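Local atomic coordinates of malonyl CoA-acyl carrier protein transacylase (Mycobacterium tuberculosis, PDB entry 2QC3), a protein that transfers the malonyl group from malonyl-CoA to the holo acyl carrier protein, supplying malonyl-ACP for fatty acid biosynthesis. Residues G167-T170 with A171-K174. Numbering follows the deposited sequence.
Sequences GRLT and ALEK
Leu172 folds back over the start of its own helix, and its side chain can be followed atom by atom. Leu172 CB lies 3.5 Å from Leu169 O, one turn back. With CG anti to the carbonyl carbon (chi1 -70°), the chain runs back toward the N-terminal end, and Leu172 CG itself sits 3.6 Å from Arg168 O. One branch goes further still, Leu172 CD1 reaching Gly167 O at 3.6 Å. The same Leu172 CD1 meets Leu169 CD2 at 4.3 Å, a loose apolar touch. Beyond the two segments this side chain packs on Leu152, as does that of Ala171, so this side of the helix is buried.

Backbone bonds hold the turn beneath. Arg168 O takes the N-H of Leu172 (N to O 3.0 Å, 158° at the hydrogen) and a weaker, more bent one from Ala171 N. Leu169 O accepts from Glu173 N, while Lys174 N to Thr170 O is long and weak. On the exposed side Glu173 lies alongside the Leu169 carbonyl, Glu173 CG being 3.1 Å from Leu169 O, and the aliphatic stem of Lys174 passes Thr170 O in the same manner, with Lys174 CG at 3.5 Å.

Arg168 stands at the N-cap position, its guanidinium led away to a salt bridge with Glu128. Strand 162-166 passes into helix 169-177 through Gly167, where the chain turns, and Arg168. This strand-to-helix corner opens the second helix of the ferredoxin-like small subdomain of the FabD fold.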
loop_
_atom_site.group_PDB
_atom_site.type_symbol
_atom_site.label_atom_id
_atom_site.label_comp_id
_atom_site.label_asym_id
_atom_site.label_seq_id
_atom_site.Cartn_x
_atom_site.Cartn_y
_atom_site.Cartn_z
ATOM N N GLY A 167 6.191 -8.508 -14.874
ATOM C CA GLY A 167 6.245 -9.795 -15.539
ATOM C C GLY A 167 7.655 -10.339 -15.425
ATOM O O GLY A 167 8.405 -9.931 -14.533
ATOM N N ARG A 168 8.019 -11.251 -16.322
ATOM C CA ARG A 168 9.360 -11.831 -16.314
ATOM C C ARG A 168 10.359 -10.737 -16.647
ATOM O O ARG A 168 10.084 -9.878 -17.478
ATOM C CB ARG A 168 9.460 -12.969 -17.340
ATOM C CG ARG A 168 8.571 -14.180 -17.015
ATOM C CD ARG A 168 8.630 -15.240 -18.114
ATOM N NE ARG A 168 7.593 -16.258 -17.954
ATOM C CZ ARG A 168 7.672 -17.266 -17.100
ATOM N NH1 ARG A 168 8.745 -17.387 -16.336
ATOM N NH2 ARG A 168 6.682 -18.147 -17.005
ATOM N N LEU A 169 11.508 -10.769 -15.980
ATOM C CA LEU A 169 12.561 -9.782 -16.189
ATOM C C LEU A 169 12.868 -9.746 -17.667
ATOM O O LEU A 169 13.158 -8.697 -18.249
ATOM C CB LEU A 169 13.814 -10.184 -15.398
ATOM C CG LEU A 169 13.650 -10.072 -13.881
ATOM C CD1 LEU A 169 14.804 -10.756 -13.161
ATOM C CD2 LEU A 169 13.569 -8.595 -13.509
ATOM N N THR A 170 12.785 -10.926 -18.266
ATOM C CA THR A 170 13.026 -11.091 -19.676
ATOM C C THR A 170 12.139 -10.163 -20.511
ATOM O O THR A 170 12.607 -9.507 -21.449
ATOM C CB THR A 170 12.822 -12.576 -20.067
ATOM O OG1 THR A 170 14.040 -13.292 -19.828
ATOM C CG2 THR A 170 12.467 -12.717 -21.499
ATOM N N ALA A 171 10.861 -10.099 -20.166
ATOM C CA ALA A 171 9.943 -9.243 -20.903
ATOM C C ALA A 171 10.164 -7.780 -20.509
ATOM O O ALA A 171 10.029 -6.884 -21.327
ATOM C CB ALA A 171 8.505 -9.666 -20.626
ATOM N N LEU A 172 10.514 -7.538 -19.252
ATOM C CA LEU A 172 10.754 -6.169 -18.798
ATOM C C LEU A 172 11.958 -5.567 -19.510
ATOM O O LEU A 172 12.005 -4.361 -19.754
ATOM C CB LEU A 172 10.966 -6.138 -17.284
ATOM C CG LEU A 172 9.687 -6.436 -16.499
ATOM C CD1 LEU A 172 10.018 -6.745 -15.050
ATOM C CD2 LEU A 172 8.753 -5.228 -16.609
ATOM N N GLU A 173 12.927 -6.413 -19.843
ATOM C CA GLU A 173 14.126 -5.968 -20.540
ATOM C C GLU A 173 13.811 -5.588 -21.980
ATOM O O GLU A 173 14.326 -4.597 -22.500
ATOM C CB GLU A 173 15.192 -7.065 -20.520
ATOM C CG GLU A 173 15.798 -7.292 -19.157
ATOM C CD GLU A 173 16.878 -8.355 -19.167
ATOM O OE1 GLU A 173 17.877 -8.196 -19.905
ATOM O OE2 GLU A 173 16.732 -9.350 -18.433
ATOM N N LYS A 174 12.976 -6.381 -22.636
ATOM C CA LYS A 174 12.621 -6.062 -24.008
ATOM C C LYS A 174 11.833 -4.748 -24.019
ATOM O O LYS A 174 11.850 -4.022 -25.008
ATOM C CB LYS A 174 11.787 -7.183 -24.632
ATOM C CG LYS A 174 12.524 -8.507 -24.797
ATOM C CD LYS A 174 11.635 -9.544 -25.473
ATOM C CE LYS A 174 12.447 -10.745 -25.930
ATOM N NZ LYS A 174 11.600 -11.697 -26.696
#